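Local structure of RegF protein (4HOJ) at residues Leu6-Thr11 / Phe29-Ile34; Cys18-Tyr23 / Arg187-Glu192; Met46-Gln51 / Val61-Asn66; Glu102-Val107 / Val154-Leu159; Asn129-Leu134 / Val168-Ser173. The protein binds glutathione, as a homologue of the glutathione transferases, and may take part in the response to starvation. One frame throughout, in Å; residues are numbered along the deposited sequence.

Contact 1: Leu6-Thr11 / Phe29-Ile34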
# COMPACT_ATOMS: atom_id res chain seq x y z
N LEU A 6 18.70 9.28 -3.23
CA LEU A 6 18.03 8.63 -2.14
C LEU A 6 18.49 9.23 -0.83
O LEU A 6 19.70 9.17 -0.52
CB LEU A 6 18.33 7.12 -2.11
CG LEU A 6 17.58 6.34 -1.04
CD1 LEU A 6 16.13 6.19 -1.46
CD2 LEU A 6 18.23 4.96 -0.85
N TYR A 7 17.55 9.72 -0.05
CA TYR A 7 17.81 10.13 1.32
C TYR A 7 17.60 8.93 2.19
O TYR A 7 16.53 8.32 2.17
CB TYR A 7 16.86 11.27 1.69
CG TYR A 7 17.16 12.55 0.96
CD1 TYR A 7 16.67 12.82 -0.30
CD2 TYR A 7 17.96 13.50 1.54
CE1 TYR A 7 16.93 13.97 -0.98
CE2 TYR A 7 18.22 14.69 0.89
CZ TYR A 7 17.71 14.90 -0.38
OH TYR A 7 18.00 16.10 -1.01
N SER A 8 18.66 8.54 2.92
CA SER A 8 18.69 7.21 3.55
C SER A 8 19.24 7.30 4.96
O SER A 8 20.15 8.07 5.21
CB SER A 8 19.65 6.35 2.70
OG SER A 8 19.97 5.15 3.40
N GLY A 9 18.68 6.53 5.87
CA GLY A 9 19.28 6.37 7.20
C GLY A 9 20.22 5.17 7.22
O GLY A 9 19.88 4.11 6.70
N ILE A 10 21.36 5.31 7.84
CA ILE A 10 22.38 4.25 7.72
C ILE A 10 22.01 2.97 8.43
O ILE A 10 22.55 1.91 8.14
CB ILE A 10 23.73 4.73 8.18
CG1 ILE A 10 23.76 5.13 9.66
CG2 ILE A 10 24.18 5.95 7.31
CD1 ILE A 10 25.18 5.46 10.16
N THR A 11 21.07 3.04 9.37
CA THR A 11 20.59 1.79 10.00
C THR A 11 19.13 1.54 9.71
O THR A 11 18.53 0.66 10.33
CB THR A 11 20.85 1.70 11.53
OG1 THR A 11 20.16 2.77 12.18
CG2 THR A 11 22.35 1.79 11.83
N PHE A 29 23.14 6.75 -9.25
CA PHE A 29 22.33 7.36 -8.21
C PHE A 29 23.28 7.88 -7.16
O PHE A 29 24.47 7.53 -7.11
CB PHE A 29 21.32 6.38 -7.57
CG PHE A 29 21.95 5.13 -7.01
CD1 PHE A 29 22.28 4.09 -7.84
CD2 PHE A 29 22.23 5.02 -5.67
CE1 PHE A 29 22.87 2.96 -7.35
CE2 PHE A 29 22.81 3.86 -5.17
CZ PHE A 29 23.12 2.85 -6.02
N GLU A 30 22.73 8.72 -6.30
CA GLU A 30 23.46 9.29 -5.20
C GLU A 30 22.71 8.90 -3.94
O GLU A 30 21.48 8.90 -3.95
CB GLU A 30 23.50 10.81 -5.37
CG GLU A 30 24.03 11.58 -4.18
CD GLU A 30 24.57 12.94 -4.58
OE1 GLU A 30 24.76 13.80 -3.69
OE2 GLU A 30 24.82 13.12 -5.80
N ILE A 31 23.43 8.60 -2.87
CA ILE A 31 22.85 8.40 -1.55
C ILE A 31 23.22 9.58 -0.65
O ILE A 31 24.42 9.97 -0.56
CB ILE A 31 23.33 7.08 -0.91
CG1 ILE A 31 22.94 5.90 -1.76
CG2 ILE A 31 22.67 6.84 0.45
CD1 ILE A 31 23.51 4.57 -1.28
N LYS A 32 22.24 10.18 0.01
CA LYS A 32 22.49 11.19 1.02
C LYS A 32 22.10 10.63 2.36
O LYS A 32 20.95 10.29 2.59
CB LYS A 32 21.69 12.47 0.75
CG LYS A 32 22.24 13.30 -0.39
CD LYS A 32 21.32 14.47 -0.66
CE LYS A 32 22.01 15.60 -1.36
NZ LYS A 32 22.71 16.49 -0.38
N ASP A 33 23.04 10.57 3.28
CA ASP A 33 22.76 10.00 4.58
C ASP A 33 22.09 11.04 5.46
O ASP A 33 22.58 12.18 5.58
CB ASP A 33 24.07 9.56 5.27
CG ASP A 33 24.71 8.34 4.64
OD1 ASP A 33 24.04 7.60 3.91
OD2 ASP A 33 25.91 8.13 4.94
N ILE A 34 21.02 10.61 6.10
CA ILE A 34 20.26 11.45 7.02
C ILE A 34 20.39 10.80 8.39
O ILE A 34 20.09 9.61 8.52
CB ILE A 34 18.80 11.54 6.57
CG1 ILE A 34 18.71 12.22 5.19
CG2 ILE A 34 18.01 12.21 7.68
CD1 ILE A 34 19.19 13.62 5.15
O HOH W 1 22.45 5.35 4.27
O HOH W 2 21.92 7.84 9.30
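Glu-30 O receives the backbone N of Leu-6 at 2.9 Å, a rung of a parallel ladder that illustrates the beta-alpha-beta unit of the thioredoxin-like glutathione transferase fold: strand 5-8, helix 13-25, strand 30-33. Ile-31 pairs with Leu-6, and its CG2 lies 3.8 Å from CB of Ser-8 on the face of the sheet that Leu-6 turns to helix 13-25. Lys-32 bonds through both its backbone N and its backbone O, giving the N to Leu-6 O and accepting Ser-8 N on the O. Its side chain runs beside that of Tyr-7, pointing the same way, on the other face; CD meets the ring at CE2, 3.5 Å away. Asp-33 sets its carboxylate across the Ile-10 side chain, CG to CG2 3.6 Å in the conformer of Ile-10 given here, while a water bridges OD1 to Ser-8 OG; that hydroxyl also bonds Arg-19 of helix 13-25. Ile-34 N bonds Ser-8 O at 2.8 Å. Its CG1 and CD1 come to the edge of the Tyr-7 ring at CD2, and its side chain also packs on Val-52, a glutathione-binding residue. Beyond the strands a second water takes over from direct pairing: it accepts from Ile-10 N and donates to Ile-34 O, 2.7 Å away.

Contact 2: Cys18-Tyr23 / Arg187-Glu192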
# COMPACT_ATOMS: atom_id res chain seq x y z
N CYS A 18 15.48 0.24 -0.36
CA CYS A 18 15.69 1.06 -1.56
C CYS A 18 17.14 0.99 -2.03
O CYS A 18 17.39 0.89 -3.24
CB CYS A 18 15.30 2.51 -1.27
SG CYS A 18 13.58 2.71 -0.75
N ARG A 19 18.11 0.96 -1.13
CA ARG A 19 19.51 0.76 -1.50
C ARG A 19 19.68 -0.57 -2.21
O ARG A 19 20.38 -0.64 -3.22
CB ARG A 19 20.41 0.92 -0.25
CG ARG A 19 20.53 2.38 0.20
CD ARG A 19 21.46 2.47 1.41
NE ARG A 19 20.77 2.43 2.70
CZ ARG A 19 20.84 1.43 3.60
NH1 ARG A 19 20.35 1.62 4.84
NH2 ARG A 19 21.43 0.30 3.31
N PHE A 20 19.01 -1.60 -1.71
CA PHE A 20 19.11 -2.92 -2.34
C PHE A 20 18.59 -2.85 -3.80
O PHE A 20 19.27 -3.31 -4.73
CB PHE A 20 18.34 -3.88 -1.45
CG PHE A 20 18.49 -5.35 -1.81
CD1 PHE A 20 19.37 -5.83 -2.76
CD2 PHE A 20 17.67 -6.26 -1.11
CE1 PHE A 20 19.45 -7.22 -3.01
CE2 PHE A 20 17.74 -7.62 -1.34
CZ PHE A 20 18.62 -8.12 -2.32
N VAL A 21 17.41 -2.25 -4.02
CA VAL A 21 16.91 -2.11 -5.37
C VAL A 21 17.86 -1.33 -6.24
O VAL A 21 18.11 -1.72 -7.39
CB VAL A 21 15.48 -1.47 -5.42
CG1 VAL A 21 15.05 -1.23 -6.89
CG2 VAL A 21 14.46 -2.36 -4.76
N LEU A 22 18.39 -0.22 -5.75
CA LEU A 22 19.25 0.62 -6.57
C LEU A 22 20.47 -0.12 -7.03
O LEU A 22 20.85 -0.04 -8.20
CB LEU A 22 19.58 1.93 -5.84
CG LEU A 22 18.40 2.89 -5.76
CD1 LEU A 22 18.65 3.92 -4.66
CD2 LEU A 22 18.18 3.57 -7.10
N TYR A 23 21.10 -0.90 -6.14
CA TYR A 23 22.25 -1.68 -6.56
C TYR A 23 21.90 -2.86 -7.44
O TYR A 23 22.69 -3.22 -8.32
CB TYR A 23 23.07 -2.09 -5.34
CG TYR A 23 23.93 -0.96 -4.80
CD1 TYR A 23 25.05 -0.56 -5.49
CD2 TYR A 23 23.61 -0.28 -3.63
CE1 TYR A 23 25.85 0.45 -5.02
CE2 TYR A 23 24.40 0.75 -3.14
CZ TYR A 23 25.51 1.10 -3.87
OH TYR A 23 26.36 2.12 -3.46
N ARG A 187 23.75 -12.22 -2.45
CA ARG A 187 23.65 -11.53 -3.73
C ARG A 187 24.60 -10.31 -3.72
O ARG A 187 24.67 -9.55 -2.75
CB ARG A 187 22.23 -11.04 -4.00
CG ARG A 187 21.21 -12.16 -4.16
CD ARG A 187 19.80 -11.64 -4.47
NE ARG A 187 19.72 -10.91 -5.76
CZ ARG A 187 19.44 -11.51 -6.90
NH1 ARG A 187 19.25 -12.81 -6.94
NH2 ARG A 187 19.39 -10.79 -8.01
N GLU A 188 25.33 -10.13 -4.80
CA GLU A 188 26.28 -9.05 -4.93
C GLU A 188 25.66 -7.70 -4.56
O GLU A 188 26.27 -6.92 -3.85
CB GLU A 188 26.79 -9.02 -6.39
CG GLU A 188 27.81 -7.98 -6.66
CD GLU A 188 28.35 -8.07 -8.08
OE1 GLU A 188 27.60 -7.75 -9.03
OE2 GLU A 188 29.51 -8.49 -8.26
N ALA A 189 24.44 -7.44 -5.01
CA ALA A 189 23.84 -6.11 -4.77
C ALA A 189 23.38 -5.99 -3.34
O ALA A 189 23.30 -4.88 -2.82
CB ALA A 189 22.66 -5.86 -5.71
N PHE A 190 23.09 -7.12 -2.70
CA PHE A 190 22.74 -7.03 -1.30
C PHE A 190 23.96 -6.54 -0.51
O PHE A 190 23.84 -5.63 0.32
CB PHE A 190 22.22 -8.37 -0.76
CG PHE A 190 21.85 -8.29 0.69
CD1 PHE A 190 22.83 -8.49 1.66
CD2 PHE A 190 20.55 -7.93 1.08
CE1 PHE A 190 22.50 -8.33 3.02
CE2 PHE A 190 20.23 -7.77 2.43
CZ PHE A 190 21.21 -7.98 3.40
N ILE A 191 25.08 -7.19 -0.74
CA ILE A 191 26.29 -6.76 -0.06
C ILE A 191 26.69 -5.32 -0.36
O ILE A 191 27.04 -4.56 0.57
CB ILE A 191 27.43 -7.70 -0.38
CG1 ILE A 191 27.11 -9.08 0.16
CG2 ILE A 191 28.75 -7.20 0.22
CD1 ILE A 191 27.82 -10.17 -0.61
N GLU A 192 26.57 -4.91 -1.64
CA GLU A 192 26.84 -3.52 -2.00
C GLU A 192 25.96 -2.53 -1.28
O GLU A 192 26.37 -1.43 -0.93
CB GLU A 192 26.62 -3.27 -3.49
CG GLU A 192 27.62 -3.92 -4.43
CD GLU A 192 27.24 -3.67 -5.89
OE1 GLU A 192 26.12 -4.02 -6.33
OE2 GLU A 192 28.08 -3.12 -6.62
O HOH W 3 25.32 -2.45 -8.58
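Phe-20 and Phe-190 form a T-shaped pair, the edge of Phe-190 directed at the face of Phe-20, with planes 87° apart and centroids 5.3 Å from each other. CD2 of Phe-190 is the atom that touches, 3.7 Å from Phe-20 CE2 and over the rim of the ring rather than its middle. CG of Phe-20 stands anti to the backbone N (chi1 -171°), and beyond it the ring reaches the backbone of 187-192, CE1 lying 3.7 Å from Phe-190 N. One turn along, Ala-189 CB abuts the backbone carbonyl of Tyr-23, 3.5 Å from its C. Tyr-23 offers a ring face to Glu-192, whose CB makes a CH-pi contact 3.9 Å from the centroid. A water at the edge of the same ring lies within bonding distance of both Tyr-23 O and Glu-192 OE1.

Farther out, a salt bridge from Arg-187 NE to Glu-24 ties the start of helix 188-193 to helix 13-25, while Val-154 and Ala-157 of helix 151-161 pack against Phe-20. The axes of the short segments 18-23 and 188-192 approach to 8.1 Å, their N-to-C directions 130° apart. Here a C-terminal helix packs on the first helix of the thioredoxin-like domain, consistent with the glutathione transferase fold.

Contact 3: Met46-Gln51 / Val61-Asn66; sequences MNPYNQ and VLHESN. With GSH (glutathione), chain C.
Asn-47 OD1 lies 3.3 Å above the centre of the His-63 ring and also accepts Tyr-49 N in an Asx turn, the donor standing well above the carbonyl plane. The Asn-47 amide is stacked on the imidazole, planes 9° apart, and its ND2 bonds Gln-51 O at 2.9 Å, linking the amide stacked on His-63 to a first-shell residue of the glutathione site. Tyr-49 CE2 approaches His-63 CE1 to 3.6 Å, the two side chains crossing at about a right angle.

On the ligand side, Gln-51 NE2 gives a nearly straight bond, 170° at the hydrogen, to O31 of the glycyl carboxylate. At the other end of the tripeptide Glu-64 bends at chi2 (64°), and its OE1 takes the ligand amine N1 at 2.7 Å. Ser-65 OG, also held by Arg-17, bonds O12 of the gamma-glutamyl carboxylate at 2.8 Å, and Ser-65 N bonds O11 at 2.9 Å. The start of helix 65-75 would probably add a favourable field for this negative group. The contact thus joins the loop between helix 41-46 and strand 54-57 to the edge strand 60-63 and helix 65-75, with Leu-94 of the second subunit packing on His-63.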
# COMPACT_ATOMS: atom_id res chain seq x y z
N MET A 46 9.93 17.49 1.99
CA MET A 46 9.85 16.39 1.00
C MET A 46 8.84 15.33 1.42
O MET A 46 8.23 14.66 0.58
CB MET A 46 11.24 15.73 0.83
CG MET A 46 12.25 16.59 0.06
SD MET A 46 13.82 15.80 -0.21
CE MET A 46 14.40 15.66 1.48
N ASN A 47 8.71 15.09 2.71
CA ASN A 47 7.94 13.98 3.21
C ASN A 47 7.17 14.50 4.42
O ASN A 47 7.76 14.76 5.45
CB ASN A 47 8.89 12.83 3.64
CG ASN A 47 8.13 11.64 4.22
OD1 ASN A 47 6.88 11.68 4.34
ND2 ASN A 47 8.83 10.60 4.60
N PRO A 48 5.84 14.59 4.34
CA PRO A 48 5.13 15.14 5.51
C PRO A 48 5.22 14.26 6.75
O PRO A 48 5.02 14.76 7.87
CB PRO A 48 3.66 15.23 5.04
CG PRO A 48 3.56 14.20 4.03
CD PRO A 48 4.90 14.21 3.27
N TYR A 49 5.62 13.00 6.58
CA TYR A 49 5.87 12.16 7.75
C TYR A 49 7.26 12.30 8.35
O TYR A 49 7.53 11.70 9.38
CB TYR A 49 5.60 10.69 7.41
CG TYR A 49 4.25 10.51 6.78
CD1 TYR A 49 3.10 10.94 7.42
CD2 TYR A 49 4.11 9.98 5.52
CE1 TYR A 49 1.85 10.79 6.81
CE2 TYR A 49 2.87 9.83 4.91
CZ TYR A 49 1.78 10.24 5.56
OH TYR A 49 0.53 10.08 4.91
N ASN A 50 8.10 13.10 7.68
CA ASN A 50 9.44 13.43 8.24
C ASN A 50 10.30 12.20 8.53
O ASN A 50 10.89 12.06 9.61
CB ASN A 50 9.27 14.25 9.49
CG ASN A 50 10.52 15.01 9.87
OD1 ASN A 50 11.38 15.29 9.04
ND2 ASN A 50 10.58 15.43 11.12
N GLN A 51 10.33 11.28 7.57
CA GLN A 51 11.04 10.01 7.65
C GLN A 51 11.89 9.81 6.39
O GLN A 51 11.66 10.38 5.32
CB GLN A 51 10.07 8.85 7.73
CG GLN A 51 9.29 8.84 9.02
CD GLN A 51 8.33 7.68 9.08
OE1 GLN A 51 7.78 7.26 8.05
NE2 GLN A 51 8.14 7.11 10.27
N VAL A 61 9.27 13.77 -6.25
CA VAL A 61 9.65 13.45 -4.88
C VAL A 61 8.76 12.32 -4.38
O VAL A 61 7.52 12.48 -4.37
CB VAL A 61 9.42 14.66 -3.99
CG1 VAL A 61 9.82 14.34 -2.57
CG2 VAL A 61 10.26 15.85 -4.50
N LEU A 62 9.33 11.20 -3.97
CA LEU A 62 8.57 10.07 -3.42
C LEU A 62 9.04 9.73 -2.03
O LEU A 62 10.25 9.75 -1.75
CB LEU A 62 8.74 8.83 -4.28
CG LEU A 62 8.21 8.93 -5.70
CD1 LEU A 62 8.57 7.62 -6.41
CD2 LEU A 62 6.67 9.11 -5.71
N HIS A 63 8.14 9.33 -1.14
CA HIS A 63 8.49 8.62 0.08
C HIS A 63 7.69 7.32 0.06
O HIS A 63 6.96 7.04 -0.89
CB HIS A 63 8.21 9.50 1.31
CG HIS A 63 6.81 10.08 1.36
ND1 HIS A 63 5.75 9.47 2.00
CD2 HIS A 63 6.33 11.24 0.85
CE1 HIS A 63 4.66 10.22 1.84
NE2 HIS A 63 4.98 11.30 1.15
N GLU A 64 7.86 6.56 1.14
CA GLU A 64 7.34 5.21 1.34
C GLU A 64 8.14 4.23 0.52
O GLU A 64 8.06 4.14 -0.72
CB GLU A 64 5.86 5.14 0.97
CG GLU A 64 5.19 3.84 1.40
CD GLU A 64 5.14 3.60 2.89
OE1 GLU A 64 5.43 4.51 3.67
OE2 GLU A 64 4.68 2.48 3.24
N SER A 65 8.99 3.48 1.23
CA SER A 65 9.97 2.59 0.59
C SER A 65 9.41 1.68 -0.50
O SER A 65 10.03 1.61 -1.58
CB SER A 65 10.72 1.79 1.67
OG SER A 65 9.85 0.91 2.40
N ASN A 66 8.24 1.06 -0.27
CA ASN A 66 7.79 0.15 -1.32
C ASN A 66 7.30 0.89 -2.56
O ASN A 66 7.37 0.37 -3.66
CB ASN A 66 6.65 -0.74 -0.80
CG ASN A 66 7.13 -1.84 0.09
OD1 ASN A 66 8.31 -2.19 0.15
ND2 ASN A 66 6.19 -2.40 0.84
N1 GSH C . 6.51 3.38 5.92
CA1 GSH C . 7.88 3.95 5.81
C1 GSH C . 8.57 3.40 4.62
O11 GSH C . 9.41 4.09 4.00
O12 GSH C . 8.32 2.22 4.31
CB1 GSH C . 8.66 3.79 7.12
CG1 GSH C . 9.98 4.58 7.15
CD1 GSH C . 10.51 4.66 8.57
OE1 GSH C . 9.98 4.13 9.52
N2 GSH C . 11.70 5.36 8.64
CA2 GSH C . 12.32 5.55 9.95
C2 GSH C . 12.35 7.04 10.18
O2 GSH C . 12.61 7.92 9.37
CB2 GSH C . 13.72 5.08 10.07
SG2 GSH C . 13.94 3.36 9.69
N3 GSH C . 12.16 7.41 11.58
CA3 GSH C . 12.16 8.79 12.00
C3 GSH C . 10.81 9.09 12.56
O31 GSH C . 9.79 8.32 12.50
O32 GSH C . 10.70 10.21 13.11

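Contact 4: Glu102-Val107 / Val154-Leu159; sequences ELFNHV and VALAPL
Phe-104 and Leu-159 meet through different first torsions: CG of Phe-104 is anti to the carbonyl carbon (chi1 -74°), whereas CG of Leu-159 is anti to the backbone N (chi1 169°). CZ of the phenyl ring lies 3.6 Å from Leu-159 CB, and the two side chains cross obliquely. The same CZ stands 3.3 Å from the carbonyl O of Ala-155, an oxygen that accepts from Arg-17 of helix 13-25; Arg-17 also makes a cation-pi contact with the ring. Leu-156 CA sits at the ring edge, near its plane.

This is the buried interior of the all-helical C-terminal domain of a glutathione transferase, where the start of helix 104-111 packs on helix 151-161, which is kinked around Pro-158. Val-107, one turn after Phe-104, sets CG2 3.8 Å from Leu-159 CD1. Leu-103, at the N-cap position, touches both Leu-159 and Leu-156: CB lies 4.3 Å from Leu-159 CD2, and CD1 is equally far from Leu-156 CD1. Leu-96 and Met-99 of helix 86-102 adjoin Ala-155.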
# COMPACT_ATOMS: atom_id res chain seq x y z
N GLU A 102 1.66 -6.79 8.98
CA GLU A 102 1.82 -7.88 9.98
C GLU A 102 3.25 -8.11 10.43
O GLU A 102 3.47 -8.81 11.44
CB GLU A 102 1.27 -9.19 9.40
CG GLU A 102 -0.18 -9.09 8.98
CD GLU A 102 -0.65 -10.28 8.18
OE1 GLU A 102 0.04 -11.31 8.17
OE2 GLU A 102 -1.70 -10.14 7.51
N LEU A 103 4.23 -7.58 9.71
CA LEU A 103 5.66 -7.71 10.11
C LEU A 103 6.29 -6.36 10.31
O LEU A 103 6.89 -6.09 11.36
CB LEU A 103 6.44 -8.49 9.06
CG LEU A 103 6.13 -9.98 8.93
CD1 LEU A 103 6.91 -10.52 7.73
CD2 LEU A 103 6.50 -10.76 10.22
N PHE A 104 6.16 -5.48 9.33
CA PHE A 104 6.91 -4.22 9.38
C PHE A 104 6.29 -3.20 10.31
O PHE A 104 6.96 -2.24 10.70
CB PHE A 104 7.25 -3.70 7.96
CG PHE A 104 8.35 -4.50 7.34
CD1 PHE A 104 8.07 -5.69 6.65
CD2 PHE A 104 9.69 -4.14 7.50
CE1 PHE A 104 9.06 -6.46 6.15
CE2 PHE A 104 10.73 -4.89 6.95
CZ PHE A 104 10.40 -6.08 6.27
N ASN A 105 5.04 -3.40 10.68
CA ASN A 105 4.47 -2.58 11.78
C ASN A 105 5.26 -2.84 13.06
O ASN A 105 5.60 -1.93 13.80
CB ASN A 105 3.00 -2.91 11.95
CG ASN A 105 2.76 -4.38 12.24
OD1 ASN A 105 3.37 -5.28 11.65
ND2 ASN A 105 1.82 -4.65 13.21
N HIS A 106 5.61 -4.10 13.30
CA HIS A 106 6.42 -4.44 14.48
C HIS A 106 7.84 -3.93 14.35
O HIS A 106 8.43 -3.49 15.36
CB HIS A 106 6.43 -5.97 14.71
CG HIS A 106 5.04 -6.52 14.90
ND1 HIS A 106 4.26 -6.23 16.00
CD2 HIS A 106 4.31 -7.36 14.11
CE1 HIS A 106 3.09 -6.82 15.85
NE2 HIS A 106 3.09 -7.52 14.73
N VAL A 107 8.39 -3.97 13.13
CA VAL A 107 9.73 -3.39 12.88
C VAL A 107 9.72 -1.91 13.27
O VAL A 107 10.65 -1.45 13.90
CB VAL A 107 10.10 -3.59 11.40
CG1 VAL A 107 11.37 -2.72 11.04
CG2 VAL A 107 10.31 -5.07 11.14
N VAL A 154 13.18 -8.37 -1.93
CA VAL A 154 13.84 -7.12 -1.57
C VAL A 154 13.19 -6.52 -0.34
O VAL A 154 13.90 -6.08 0.60
CB VAL A 154 13.76 -6.11 -2.71
CG1 VAL A 154 14.18 -4.70 -2.24
CG2 VAL A 154 14.64 -6.57 -3.88
N ALA A 155 11.86 -6.48 -0.31
CA ALA A 155 11.15 -5.79 0.80
C ALA A 155 11.41 -6.51 2.15
O ALA A 155 11.51 -5.86 3.19
CB ALA A 155 9.68 -5.72 0.46
N LEU A 156 11.51 -7.84 2.13
CA LEU A 156 11.68 -8.58 3.36
C LEU A 156 13.14 -8.63 3.83
O LEU A 156 13.39 -8.74 5.02
CB LEU A 156 11.18 -10.00 3.10
CG LEU A 156 11.32 -10.98 4.28
CD1 LEU A 156 10.55 -10.49 5.53
CD2 LEU A 156 10.80 -12.36 3.85
N ALA A 157 14.10 -8.51 2.90
CA ALA A 157 15.50 -8.81 3.22
C ALA A 157 16.03 -7.98 4.40
O ALA A 157 16.77 -8.51 5.19
CB ALA A 157 16.37 -8.62 1.95
N PRO A 158 15.76 -6.68 4.51
CA PRO A 158 16.34 -5.94 5.66
C PRO A 158 15.89 -6.43 7.00
O PRO A 158 16.66 -6.29 7.98
CB PRO A 158 15.89 -4.51 5.41
CG PRO A 158 15.72 -4.48 3.84
CD PRO A 158 15.03 -5.78 3.60
N LEU A 159 14.68 -6.98 7.10
CA LEU A 159 14.25 -7.59 8.36
C LEU A 159 15.00 -8.86 8.65
O LEU A 159 15.51 -9.03 9.75
CB LEU A 159 12.75 -7.83 8.34
CG LEU A 159 12.19 -8.70 9.49
CD1 LEU A 159 12.57 -8.07 10.83
CD2 LEU A 159 10.69 -8.79 9.35

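Contact 5: Asn129-Leu134 / Val168-Ser173; sequences NGLTML and VKLGKS
Thr-132 OG1 accepts the backbone N of Gly-171 at 3.2 Å, with 165° at the hydrogen. The hydroxyl is anti to its own carbonyl carbon (chi1 -62°) and also bonds Gly-128 O one turn back in helix 117-134, so one side-chain atom links the helix to the loop leading into helix 175-185.

A water provides the second polar link, donating to Thr-132 O at 2.9 Å and lying 2.6 Å from Ser-173 OG. The same Ser-173 OG is in van der Waals contact with the other branch of Thr-132, 3.5 Å from CG2. Apolar contact completes the join. Leu-170 CD2 meets Leu-131 CB at 3.8 Å, and both leucines pack on Leu-163 and Leu-177, carrying the contact inward from the surface.

This loop of the C-terminal domain runs near a bound calcium ion, about 7 Å from the Leu-170 side chain, although none of the touching residues is a calcium ligand. With one direct hydrogen bond, one water bridge and a leucine pair, the chemistry implies a local surface join that pins the loop by its backbone at Gly-171.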
# COMPACT_ATOMS: atom_id res chain seq x y z
N ASN A 129 7.16 -15.05 15.60
CA ASN A 129 6.04 -15.94 15.36
C ASN A 129 5.59 -15.87 13.90
O ASN A 129 5.31 -16.91 13.27
CB ASN A 129 4.90 -15.58 16.30
CG ASN A 129 5.18 -16.00 17.73
OD1 ASN A 129 5.90 -16.98 17.98
ND2 ASN A 129 4.63 -15.25 18.68
N GLY A 130 5.50 -14.65 13.38
CA GLY A 130 5.11 -14.41 12.01
C GLY A 130 6.05 -15.03 11.00
O GLY A 130 5.60 -15.66 10.03
N LEU A 131 7.34 -14.84 11.20
CA LEU A 131 8.33 -15.40 10.29
C LEU A 131 8.32 -16.92 10.38
O LEU A 131 8.49 -17.58 9.35
CB LEU A 131 9.73 -14.85 10.59
CG LEU A 131 9.89 -13.37 10.21
CD1 LEU A 131 11.26 -12.82 10.64
CD2 LEU A 131 9.67 -13.06 8.75
N THR A 132 8.13 -17.47 11.58
CA THR A 132 8.10 -18.92 11.75
C THR A 132 6.94 -19.48 10.94
O THR A 132 7.07 -20.51 10.29
CB THR A 132 8.03 -19.34 13.24
OG1 THR A 132 9.22 -18.85 13.90
CG2 THR A 132 7.97 -20.86 13.38
N MET A 133 5.81 -18.79 10.95
CA MET A 133 4.66 -19.35 10.27
C MET A 133 4.80 -19.24 8.77
O MET A 133 4.30 -20.10 8.04
CB MET A 133 3.36 -18.73 10.76
CG MET A 133 3.12 -18.99 12.23
SD MET A 133 1.72 -18.06 12.84
CE MET A 133 0.55 -18.39 11.53
N LEU A 134 5.48 -18.19 8.32
CA LEU A 134 5.74 -17.97 6.91
C LEU A 134 6.80 -18.90 6.33
O LEU A 134 6.83 -19.12 5.13
CB LEU A 134 6.10 -16.50 6.66
CG LEU A 134 4.87 -15.62 6.91
CD1 LEU A 134 5.27 -14.16 6.94
CD2 LEU A 134 3.76 -15.87 5.87
N VAL A 168 15.45 -11.45 17.63
CA VAL A 168 14.33 -12.27 17.23
C VAL A 168 14.81 -13.70 17.18
O VAL A 168 15.81 -14.01 16.54
CB VAL A 168 13.83 -11.87 15.85
CG1 VAL A 168 12.82 -12.95 15.30
CG2 VAL A 168 13.14 -10.51 15.93
N LYS A 169 14.06 -14.56 17.86
CA LYS A 169 14.32 -15.98 17.91
C LYS A 169 13.24 -16.72 17.11
O LYS A 169 12.04 -16.50 17.34
CB LYS A 169 14.33 -16.43 19.38
CG LYS A 169 13.62 -15.45 20.34
CD LYS A 169 13.96 -15.71 21.83
CE LYS A 169 15.39 -15.29 22.17
NZ LYS A 169 15.69 -15.41 23.63
N LEU A 170 13.65 -17.53 16.13
CA LEU A 170 12.70 -18.32 15.34
C LEU A 170 12.64 -19.77 15.79
O LEU A 170 13.62 -20.28 16.31
CB LEU A 170 13.08 -18.34 13.86
CG LEU A 170 13.29 -16.99 13.17
CD1 LEU A 170 13.65 -17.18 11.72
CD2 LEU A 170 12.06 -16.09 13.30
N GLY A 171 11.50 -20.42 15.55
CA GLY A 171 11.40 -21.85 15.78
C GLY A 171 12.38 -22.65 14.93
O GLY A 171 12.82 -22.21 13.85
N LYS A 172 12.73 -23.85 15.39
CA LYS A 172 13.61 -24.72 14.61
C LYS A 172 12.99 -25.11 13.25
O LYS A 172 13.70 -25.45 12.30
CB LYS A 172 13.99 -25.96 15.42
CG LYS A 172 14.91 -25.66 16.60
CD LYS A 172 16.29 -26.29 16.41
CE LYS A 172 17.27 -25.83 17.48
NZ LYS A 172 17.65 -24.39 17.33
N SER A 173 11.67 -25.02 13.16
CA SER A 173 10.95 -25.31 11.93
C SER A 173 11.23 -24.27 10.86
O SER A 173 10.92 -24.48 9.68
CB SER A 173 9.45 -25.36 12.21
OG SER A 173 9.01 -24.09 12.65
O HOH W 4 7.94 -23.24 10.41

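How the contacts relate
Contacts 1 and 3 lie in the thioredoxin-like domain and reach the same sheet, their centres 13 Å apart; Tyr-7 CE1 touches Met-46 SD at 3.7 Å. Contact 3 forms part of the glutathione pocket, while Gly-9 of contact 1 adjoins Cys-12, the residue that can bind glutathione covalently. Contact 2 shares helix 13-25 with the unit of contact 1, Leu-6 CD2 lying 3.6 Å from Arg-19 CG, and meets contact 4 where Val-21 CG2 comes 3.5 Å from Val-154 CG1. Contact 4, about 7 Å from glutathione at the Val-107 side chain, passes the hydrophobic core on to contact 5 through Leu-103 and Leu-131. Contact 5 lies about 31 Å, centre to centre, from contacts 1 and 3.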